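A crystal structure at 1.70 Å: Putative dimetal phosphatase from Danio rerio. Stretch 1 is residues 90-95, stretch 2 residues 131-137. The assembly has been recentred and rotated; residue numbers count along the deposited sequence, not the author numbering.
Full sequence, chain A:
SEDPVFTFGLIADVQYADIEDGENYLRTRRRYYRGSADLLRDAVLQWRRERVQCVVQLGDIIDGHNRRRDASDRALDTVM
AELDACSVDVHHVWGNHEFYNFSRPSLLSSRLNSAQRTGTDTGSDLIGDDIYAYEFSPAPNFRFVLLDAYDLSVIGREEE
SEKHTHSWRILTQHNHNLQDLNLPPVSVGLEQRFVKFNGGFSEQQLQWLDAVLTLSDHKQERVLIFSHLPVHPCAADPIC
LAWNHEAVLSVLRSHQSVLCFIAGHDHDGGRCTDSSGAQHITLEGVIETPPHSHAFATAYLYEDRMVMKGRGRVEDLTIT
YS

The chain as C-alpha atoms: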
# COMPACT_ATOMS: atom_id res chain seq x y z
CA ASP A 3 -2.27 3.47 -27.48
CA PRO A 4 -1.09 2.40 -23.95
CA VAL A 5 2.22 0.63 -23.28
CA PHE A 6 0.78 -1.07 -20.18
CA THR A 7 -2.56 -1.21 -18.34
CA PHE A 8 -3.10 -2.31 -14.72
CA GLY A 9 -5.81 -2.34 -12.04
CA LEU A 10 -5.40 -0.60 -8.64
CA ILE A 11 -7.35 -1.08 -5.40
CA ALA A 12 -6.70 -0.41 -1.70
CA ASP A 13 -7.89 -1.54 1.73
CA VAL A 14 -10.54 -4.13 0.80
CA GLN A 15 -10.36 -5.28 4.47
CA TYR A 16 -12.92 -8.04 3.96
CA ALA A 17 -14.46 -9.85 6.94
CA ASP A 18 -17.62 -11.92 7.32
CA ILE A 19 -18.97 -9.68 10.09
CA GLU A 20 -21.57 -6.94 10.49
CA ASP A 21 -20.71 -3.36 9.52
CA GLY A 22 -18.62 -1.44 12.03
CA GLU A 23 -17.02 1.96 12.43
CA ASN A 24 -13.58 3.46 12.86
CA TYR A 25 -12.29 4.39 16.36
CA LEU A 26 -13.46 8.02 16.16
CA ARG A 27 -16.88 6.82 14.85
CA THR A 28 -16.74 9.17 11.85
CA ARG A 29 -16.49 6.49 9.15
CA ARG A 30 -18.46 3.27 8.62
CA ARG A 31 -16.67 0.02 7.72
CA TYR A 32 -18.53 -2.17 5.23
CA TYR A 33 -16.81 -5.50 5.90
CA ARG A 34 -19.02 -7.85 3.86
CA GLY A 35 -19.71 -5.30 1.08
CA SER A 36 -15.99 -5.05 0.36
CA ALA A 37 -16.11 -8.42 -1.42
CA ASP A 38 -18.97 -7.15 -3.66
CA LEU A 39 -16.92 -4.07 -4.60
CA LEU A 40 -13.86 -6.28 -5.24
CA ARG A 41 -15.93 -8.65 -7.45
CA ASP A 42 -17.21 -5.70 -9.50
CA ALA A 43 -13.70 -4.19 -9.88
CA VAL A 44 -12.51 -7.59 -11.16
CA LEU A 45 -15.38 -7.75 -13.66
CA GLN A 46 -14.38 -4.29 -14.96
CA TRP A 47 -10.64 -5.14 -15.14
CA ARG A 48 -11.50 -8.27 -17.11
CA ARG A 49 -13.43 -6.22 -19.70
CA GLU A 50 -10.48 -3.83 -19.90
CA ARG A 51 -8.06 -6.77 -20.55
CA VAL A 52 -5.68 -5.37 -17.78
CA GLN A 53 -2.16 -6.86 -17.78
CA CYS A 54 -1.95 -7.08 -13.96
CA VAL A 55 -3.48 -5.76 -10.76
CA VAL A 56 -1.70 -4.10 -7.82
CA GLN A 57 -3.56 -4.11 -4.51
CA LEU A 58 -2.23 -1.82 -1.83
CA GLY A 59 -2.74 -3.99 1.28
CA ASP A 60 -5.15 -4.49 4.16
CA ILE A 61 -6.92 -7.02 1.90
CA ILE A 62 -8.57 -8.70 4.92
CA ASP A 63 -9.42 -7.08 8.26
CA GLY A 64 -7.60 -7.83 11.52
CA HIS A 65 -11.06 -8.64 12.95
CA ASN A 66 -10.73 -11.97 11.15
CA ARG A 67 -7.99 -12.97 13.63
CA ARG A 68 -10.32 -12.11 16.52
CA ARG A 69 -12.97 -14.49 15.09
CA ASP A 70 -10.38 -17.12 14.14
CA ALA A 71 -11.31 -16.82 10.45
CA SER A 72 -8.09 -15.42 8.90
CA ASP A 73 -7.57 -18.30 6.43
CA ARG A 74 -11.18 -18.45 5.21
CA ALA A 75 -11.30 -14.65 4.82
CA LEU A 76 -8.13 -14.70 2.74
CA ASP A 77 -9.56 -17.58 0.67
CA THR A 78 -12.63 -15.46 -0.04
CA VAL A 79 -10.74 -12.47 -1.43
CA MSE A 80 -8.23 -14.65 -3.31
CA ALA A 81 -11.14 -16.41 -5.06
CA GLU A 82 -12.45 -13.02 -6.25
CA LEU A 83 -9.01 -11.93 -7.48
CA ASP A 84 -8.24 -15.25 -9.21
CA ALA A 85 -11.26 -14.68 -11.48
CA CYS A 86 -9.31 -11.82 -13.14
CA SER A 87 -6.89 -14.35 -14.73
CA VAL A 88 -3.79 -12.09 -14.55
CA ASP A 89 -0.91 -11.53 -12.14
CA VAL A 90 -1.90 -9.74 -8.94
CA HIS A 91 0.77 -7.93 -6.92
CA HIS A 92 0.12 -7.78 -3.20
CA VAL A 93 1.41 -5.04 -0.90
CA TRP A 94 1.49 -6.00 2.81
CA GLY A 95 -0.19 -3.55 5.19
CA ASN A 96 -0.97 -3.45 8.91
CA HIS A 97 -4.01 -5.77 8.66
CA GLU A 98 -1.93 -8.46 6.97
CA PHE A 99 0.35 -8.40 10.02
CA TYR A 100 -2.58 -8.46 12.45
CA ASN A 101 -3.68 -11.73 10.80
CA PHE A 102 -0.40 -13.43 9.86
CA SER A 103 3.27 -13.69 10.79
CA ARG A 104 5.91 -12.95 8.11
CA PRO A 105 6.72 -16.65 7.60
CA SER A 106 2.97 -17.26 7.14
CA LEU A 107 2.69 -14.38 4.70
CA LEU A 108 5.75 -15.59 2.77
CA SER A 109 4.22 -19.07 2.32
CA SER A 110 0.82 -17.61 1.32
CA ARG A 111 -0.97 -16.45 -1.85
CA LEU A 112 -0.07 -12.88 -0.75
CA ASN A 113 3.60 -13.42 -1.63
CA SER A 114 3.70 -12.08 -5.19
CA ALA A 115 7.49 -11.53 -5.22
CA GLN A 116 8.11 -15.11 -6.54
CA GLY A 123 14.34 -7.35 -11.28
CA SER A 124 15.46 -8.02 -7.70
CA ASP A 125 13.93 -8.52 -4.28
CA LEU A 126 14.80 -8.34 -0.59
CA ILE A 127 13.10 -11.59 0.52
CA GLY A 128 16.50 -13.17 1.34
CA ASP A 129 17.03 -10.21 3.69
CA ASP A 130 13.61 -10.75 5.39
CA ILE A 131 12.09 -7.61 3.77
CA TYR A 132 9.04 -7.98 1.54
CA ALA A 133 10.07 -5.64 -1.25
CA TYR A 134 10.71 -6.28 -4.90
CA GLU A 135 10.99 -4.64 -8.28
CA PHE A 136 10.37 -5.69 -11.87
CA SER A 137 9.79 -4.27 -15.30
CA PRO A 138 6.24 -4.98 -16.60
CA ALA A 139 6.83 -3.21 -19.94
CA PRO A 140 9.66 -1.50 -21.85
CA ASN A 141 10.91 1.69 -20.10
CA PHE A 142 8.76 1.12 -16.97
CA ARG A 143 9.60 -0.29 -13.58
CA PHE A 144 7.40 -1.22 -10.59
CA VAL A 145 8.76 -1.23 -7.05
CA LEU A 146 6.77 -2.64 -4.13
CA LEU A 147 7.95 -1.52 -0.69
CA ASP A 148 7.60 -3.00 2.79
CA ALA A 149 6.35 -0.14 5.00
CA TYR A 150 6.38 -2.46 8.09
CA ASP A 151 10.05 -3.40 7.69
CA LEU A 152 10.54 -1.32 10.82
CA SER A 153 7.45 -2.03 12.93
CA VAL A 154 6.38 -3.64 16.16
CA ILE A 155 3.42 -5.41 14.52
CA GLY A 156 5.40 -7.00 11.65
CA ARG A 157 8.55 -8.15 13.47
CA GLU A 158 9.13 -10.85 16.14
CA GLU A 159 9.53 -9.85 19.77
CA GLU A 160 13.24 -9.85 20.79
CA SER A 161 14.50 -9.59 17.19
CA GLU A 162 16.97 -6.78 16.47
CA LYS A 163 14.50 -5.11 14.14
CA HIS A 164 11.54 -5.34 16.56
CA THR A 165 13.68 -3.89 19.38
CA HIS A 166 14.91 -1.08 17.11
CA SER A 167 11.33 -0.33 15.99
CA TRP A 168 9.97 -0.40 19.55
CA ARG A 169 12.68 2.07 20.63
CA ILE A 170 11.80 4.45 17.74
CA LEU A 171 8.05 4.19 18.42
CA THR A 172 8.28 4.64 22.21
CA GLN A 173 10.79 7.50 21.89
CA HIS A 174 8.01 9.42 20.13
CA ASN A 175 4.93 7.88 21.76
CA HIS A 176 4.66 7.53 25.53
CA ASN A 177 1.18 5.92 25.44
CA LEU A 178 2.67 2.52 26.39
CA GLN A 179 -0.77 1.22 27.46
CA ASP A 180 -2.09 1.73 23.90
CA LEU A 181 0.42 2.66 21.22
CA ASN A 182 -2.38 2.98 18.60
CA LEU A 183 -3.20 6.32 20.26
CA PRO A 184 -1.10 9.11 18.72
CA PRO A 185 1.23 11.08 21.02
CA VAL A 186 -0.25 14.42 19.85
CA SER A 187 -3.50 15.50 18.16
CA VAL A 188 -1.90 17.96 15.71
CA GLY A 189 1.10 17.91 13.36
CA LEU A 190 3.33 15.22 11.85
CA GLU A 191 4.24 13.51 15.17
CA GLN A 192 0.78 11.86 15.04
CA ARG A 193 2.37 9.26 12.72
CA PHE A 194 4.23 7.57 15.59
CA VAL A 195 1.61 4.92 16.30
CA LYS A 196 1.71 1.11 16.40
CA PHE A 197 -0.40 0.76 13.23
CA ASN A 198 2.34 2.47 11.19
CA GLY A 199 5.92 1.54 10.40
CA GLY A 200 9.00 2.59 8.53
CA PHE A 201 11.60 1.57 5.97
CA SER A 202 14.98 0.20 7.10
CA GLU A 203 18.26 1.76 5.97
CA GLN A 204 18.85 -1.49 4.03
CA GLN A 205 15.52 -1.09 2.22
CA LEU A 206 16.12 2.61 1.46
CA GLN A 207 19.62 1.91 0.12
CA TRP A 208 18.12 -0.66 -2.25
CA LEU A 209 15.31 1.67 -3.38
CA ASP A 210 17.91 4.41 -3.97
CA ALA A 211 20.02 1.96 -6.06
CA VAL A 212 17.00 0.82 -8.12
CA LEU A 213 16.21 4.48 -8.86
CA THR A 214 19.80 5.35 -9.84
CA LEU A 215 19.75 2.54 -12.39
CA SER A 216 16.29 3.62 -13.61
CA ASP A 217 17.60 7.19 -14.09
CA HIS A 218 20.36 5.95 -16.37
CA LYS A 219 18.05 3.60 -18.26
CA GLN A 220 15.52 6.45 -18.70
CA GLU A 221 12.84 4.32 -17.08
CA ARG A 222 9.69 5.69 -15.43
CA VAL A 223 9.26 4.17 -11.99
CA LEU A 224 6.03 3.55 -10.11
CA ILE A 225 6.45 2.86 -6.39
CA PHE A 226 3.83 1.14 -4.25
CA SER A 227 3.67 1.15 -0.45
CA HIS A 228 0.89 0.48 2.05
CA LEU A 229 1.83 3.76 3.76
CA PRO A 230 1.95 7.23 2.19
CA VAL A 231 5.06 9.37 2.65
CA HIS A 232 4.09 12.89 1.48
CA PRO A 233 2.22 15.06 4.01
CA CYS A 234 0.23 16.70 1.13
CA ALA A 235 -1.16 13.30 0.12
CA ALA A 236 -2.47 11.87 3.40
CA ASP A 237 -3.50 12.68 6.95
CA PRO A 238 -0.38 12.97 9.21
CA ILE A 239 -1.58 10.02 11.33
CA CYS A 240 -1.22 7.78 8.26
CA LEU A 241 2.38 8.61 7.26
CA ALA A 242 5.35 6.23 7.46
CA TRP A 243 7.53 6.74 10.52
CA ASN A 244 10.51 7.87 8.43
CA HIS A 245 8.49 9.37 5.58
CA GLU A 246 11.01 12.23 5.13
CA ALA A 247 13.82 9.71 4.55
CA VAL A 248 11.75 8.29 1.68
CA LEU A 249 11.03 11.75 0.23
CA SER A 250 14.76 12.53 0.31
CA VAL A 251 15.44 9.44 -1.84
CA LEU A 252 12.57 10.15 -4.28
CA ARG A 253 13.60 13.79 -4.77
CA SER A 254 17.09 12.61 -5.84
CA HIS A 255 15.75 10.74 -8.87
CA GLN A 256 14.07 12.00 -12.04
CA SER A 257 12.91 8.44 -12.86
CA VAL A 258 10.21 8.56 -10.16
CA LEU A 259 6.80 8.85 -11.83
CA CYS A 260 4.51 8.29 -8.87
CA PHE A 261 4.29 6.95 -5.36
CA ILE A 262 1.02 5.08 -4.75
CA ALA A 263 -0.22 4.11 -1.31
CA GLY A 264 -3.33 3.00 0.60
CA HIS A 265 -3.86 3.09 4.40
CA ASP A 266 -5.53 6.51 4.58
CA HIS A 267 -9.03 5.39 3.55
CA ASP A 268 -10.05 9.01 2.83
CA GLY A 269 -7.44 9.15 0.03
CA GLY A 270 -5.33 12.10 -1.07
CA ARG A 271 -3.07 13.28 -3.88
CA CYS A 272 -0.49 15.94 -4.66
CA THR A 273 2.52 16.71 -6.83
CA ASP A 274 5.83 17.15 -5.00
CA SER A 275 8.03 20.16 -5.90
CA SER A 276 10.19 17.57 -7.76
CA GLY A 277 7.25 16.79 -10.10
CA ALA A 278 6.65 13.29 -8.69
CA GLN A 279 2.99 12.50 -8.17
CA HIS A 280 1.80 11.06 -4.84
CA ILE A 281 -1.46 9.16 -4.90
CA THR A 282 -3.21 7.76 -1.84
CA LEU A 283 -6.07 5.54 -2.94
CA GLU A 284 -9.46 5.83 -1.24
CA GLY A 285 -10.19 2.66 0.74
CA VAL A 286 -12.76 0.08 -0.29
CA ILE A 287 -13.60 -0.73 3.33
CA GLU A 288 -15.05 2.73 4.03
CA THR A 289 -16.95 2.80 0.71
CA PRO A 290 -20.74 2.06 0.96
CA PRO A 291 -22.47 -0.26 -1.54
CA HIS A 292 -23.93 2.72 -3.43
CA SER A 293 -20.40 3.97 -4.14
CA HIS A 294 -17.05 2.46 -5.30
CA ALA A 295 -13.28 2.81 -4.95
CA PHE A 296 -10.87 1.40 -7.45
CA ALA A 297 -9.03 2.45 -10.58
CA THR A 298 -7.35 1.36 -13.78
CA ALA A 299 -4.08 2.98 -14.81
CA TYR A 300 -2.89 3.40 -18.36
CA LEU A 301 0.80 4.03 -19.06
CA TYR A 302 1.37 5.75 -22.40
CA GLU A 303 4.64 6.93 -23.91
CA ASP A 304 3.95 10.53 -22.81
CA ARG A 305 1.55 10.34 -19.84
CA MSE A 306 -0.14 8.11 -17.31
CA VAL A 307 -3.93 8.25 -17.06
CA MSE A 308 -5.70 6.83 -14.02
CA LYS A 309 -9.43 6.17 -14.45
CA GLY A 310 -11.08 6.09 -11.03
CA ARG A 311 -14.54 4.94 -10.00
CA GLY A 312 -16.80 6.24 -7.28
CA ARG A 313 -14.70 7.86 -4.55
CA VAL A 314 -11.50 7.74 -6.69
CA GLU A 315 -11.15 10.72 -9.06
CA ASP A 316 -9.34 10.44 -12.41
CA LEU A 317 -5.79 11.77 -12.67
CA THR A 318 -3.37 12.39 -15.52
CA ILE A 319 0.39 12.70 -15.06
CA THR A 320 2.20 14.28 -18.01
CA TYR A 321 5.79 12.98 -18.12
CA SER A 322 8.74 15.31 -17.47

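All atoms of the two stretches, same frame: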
# COMPACT_ATOMS: atom_id res chain seq x y z
N VAL A 90 -1.54 -10.74 -9.94
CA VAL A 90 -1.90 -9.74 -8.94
C VAL A 90 -0.70 -9.54 -8.02
O VAL A 90 -0.08 -10.50 -7.56
CB VAL A 90 -3.14 -10.16 -8.11
CG1 VAL A 90 -3.50 -9.09 -7.10
CG2 VAL A 90 -4.34 -10.43 -9.05
N HIS A 91 -0.36 -8.28 -7.79
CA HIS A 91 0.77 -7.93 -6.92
C HIS A 91 0.21 -7.42 -5.61
O HIS A 91 -0.66 -6.55 -5.60
CB HIS A 91 1.67 -6.91 -7.60
CG HIS A 91 2.33 -7.45 -8.82
ND1 HIS A 91 3.50 -8.19 -8.76
CD2 HIS A 91 1.94 -7.46 -10.12
CE1 HIS A 91 3.81 -8.59 -9.98
NE2 HIS A 91 2.89 -8.15 -10.82
N HIS A 92 0.69 -8.02 -4.52
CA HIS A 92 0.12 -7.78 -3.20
C HIS A 92 1.12 -7.01 -2.34
O HIS A 92 2.24 -7.48 -2.12
CB HIS A 92 -0.18 -9.11 -2.50
CG HIS A 92 -1.09 -10.00 -3.28
ND1 HIS A 92 -2.45 -9.78 -3.39
CD2 HIS A 92 -0.84 -11.13 -3.98
CE1 HIS A 92 -2.98 -10.73 -4.14
NE2 HIS A 92 -2.03 -11.56 -4.52
N VAL A 93 0.68 -5.84 -1.88
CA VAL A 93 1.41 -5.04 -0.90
C VAL A 93 0.95 -5.48 0.49
O VAL A 93 -0.25 -5.68 0.69
CB VAL A 93 1.11 -3.53 -1.15
CG1 VAL A 93 1.74 -2.65 -0.06
CG2 VAL A 93 1.62 -3.11 -2.51
N TRP A 94 1.88 -5.64 1.43
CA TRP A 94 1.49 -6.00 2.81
C TRP A 94 1.31 -4.75 3.67
O TRP A 94 2.21 -3.89 3.77
CB TRP A 94 2.47 -6.96 3.48
CG TRP A 94 2.66 -8.25 2.75
CD1 TRP A 94 1.90 -8.74 1.72
CD2 TRP A 94 3.66 -9.23 3.02
NE1 TRP A 94 2.40 -9.96 1.31
CE2 TRP A 94 3.49 -10.28 2.08
CE3 TRP A 94 4.71 -9.31 3.95
CZ2 TRP A 94 4.32 -11.41 2.05
CZ3 TRP A 94 5.54 -10.44 3.92
CH2 TRP A 94 5.34 -11.47 2.97
N GLY A 95 0.12 -4.64 4.26
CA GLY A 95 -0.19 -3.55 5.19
C GLY A 95 -0.41 -4.02 6.62
O GLY A 95 -0.23 -5.21 6.96
N ILE A 131 12.85 -8.84 4.06
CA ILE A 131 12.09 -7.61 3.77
C ILE A 131 11.24 -7.93 2.55
O ILE A 131 11.75 -8.46 1.56
CB ILE A 131 13.05 -6.41 3.46
CG1 ILE A 131 13.99 -6.17 4.67
CG2 ILE A 131 12.27 -5.12 3.13
CD1 ILE A 131 15.22 -5.27 4.31
N TYR A 132 9.94 -7.64 2.63
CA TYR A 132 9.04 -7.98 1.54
C TYR A 132 8.95 -6.79 0.58
O TYR A 132 8.03 -5.98 0.63
CB TYR A 132 7.64 -8.38 2.07
CG TYR A 132 6.71 -8.73 0.94
CD1 TYR A 132 6.93 -9.86 0.15
CD2 TYR A 132 5.60 -7.91 0.66
CE1 TYR A 132 6.09 -10.16 -0.94
CE2 TYR A 132 4.74 -8.21 -0.40
CZ TYR A 132 4.98 -9.32 -1.19
OH TYR A 132 4.15 -9.62 -2.24
N ALA A 133 9.97 -6.70 -0.27
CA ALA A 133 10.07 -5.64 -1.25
C ALA A 133 10.68 -6.23 -2.49
O ALA A 133 11.59 -7.09 -2.41
CB ALA A 133 10.96 -4.52 -0.72
N TYR A 134 10.20 -5.77 -3.63
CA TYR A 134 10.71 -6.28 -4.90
C TYR A 134 10.44 -5.32 -6.02
O TYR A 134 9.65 -4.40 -5.86
CB TYR A 134 10.15 -7.66 -5.22
CG TYR A 134 8.64 -7.76 -5.49
CD1 TYR A 134 8.15 -7.81 -6.80
CD2 TYR A 134 7.72 -7.86 -4.43
CE1 TYR A 134 6.80 -7.96 -7.08
CE2 TYR A 134 6.34 -8.00 -4.71
CZ TYR A 134 5.90 -8.05 -6.02
OH TYR A 134 4.55 -8.21 -6.32
N GLU A 135 11.15 -5.51 -7.13
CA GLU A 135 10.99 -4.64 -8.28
C GLU A 135 11.08 -5.47 -9.54
O GLU A 135 11.77 -6.49 -9.57
CB GLU A 135 12.04 -3.51 -8.26
CG GLU A 135 13.50 -3.98 -8.11
CD GLU A 135 14.25 -4.13 -9.42
OE1 GLU A 135 15.46 -4.52 -9.36
OE2 GLU A 135 13.65 -3.90 -10.51
N PHE A 136 10.37 -5.02 -10.58
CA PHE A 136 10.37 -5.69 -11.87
C PHE A 136 9.96 -4.72 -12.94
O PHE A 136 9.35 -3.66 -12.64
CB PHE A 136 9.41 -6.89 -11.82
CG PHE A 136 7.96 -6.51 -11.61
CD1 PHE A 136 7.07 -6.49 -12.69
CD2 PHE A 136 7.48 -6.22 -10.34
CE1 PHE A 136 5.74 -6.14 -12.48
CE2 PHE A 136 6.15 -5.87 -10.13
CZ PHE A 136 5.28 -5.83 -11.22
N SER A 137 10.25 -5.08 -14.20
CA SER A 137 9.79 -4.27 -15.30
C SER A 137 8.64 -4.98 -16.02
O SER A 137 8.85 -6.00 -16.64
CB SER A 137 10.94 -3.99 -16.27
OG SER A 137 10.45 -3.28 -17.39

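The two stretches run in nearly opposite directions but do not pair as neighbouring strands. The axes of strand 90-92 and the strand that begins at Tyr134 come no nearer than 10.8 Å, at 155° between their N-to-C directions, and the closest CA atoms, those of Trp94 and Tyr132, are 7.9 Å apart. At that spacing the backbones cannot bond directly to each other, and no hydrogen bond joins main chain to main chain across the gap. Aromatic side chains fill it instead: His91 and Trp94 from the first stretch meet Tyr132, Tyr134 and Phe136 from the second, all five with CA-to-CB bonds directed toward the opposing stretch. The contact is compact, burying 328 Å² when both sides are summed, and Tyr132 gives up more of its surface to it than any other residue.

Two hydrogen bonds cross the interface, and both engage a tyrosine hydroxyl. Tyr132, extended with chi1 in the t well, reaches across the gap so that its OH donates to the backbone O of His92 at 2.9 Å. The bond supplies a side-chain partner to a carbonyl at the end of the first strand, and the carbonyl oxygen lies near the plane of the tyrosine ring, at its edge. The same hydroxyl is also hydrogen-bonded elsewhere in the structure.

The second bond joins ND1 of His91 to OH of Tyr134, 2.7 Å apart with an angle of 158°. Either group could be the donor, since a phenol can give or accept and an imidazole nitrogen can do either according to its protonation. The short distance and favourable angle make the pairing secure in either sense. Each partner lies near the plane of the other's ring, as expected for a bond made through the imidazole nitrogen's in-plane position. The rings themselves meet rim to rim, with centroids 5.9 Å apart and planes at 39°, so the hydrogen bond, not stacking, links them. The Tyr134 hydroxyl has a further hydrogen bond elsewhere.

While its edge is occupied by Tyr134, the His91 ring offers one face to Phe136. The two rings form an offset stack with centroids 4.5 Å apart and planes at 19°; the closest approach is 3.4 Å, from NE2 of His91 to CZ of Phe136. This is a ring contact and leaves NE2 without a hydrogen-bonding partner in the second stretch.

Trp94 and Tyr132 make the tightest stack. The tryptophan six-membered ring lies face to face with the tyrosine ring, centroids 3.6 Å apart and planes within 6°, and CD2 of Trp94 approaches CD2 of Tyr132 to 3.3 Å. Tyr132 CB adds a CH-pi contact, 3.8 Å from the centroid of that six-membered ring. Although Trp94 NE1 lies over the tyrosine face, its hydrogen bond is made elsewhere. Tyr132 thus stacks through its face on Trp94 while its hydroxyl holds the His92 carbonyl.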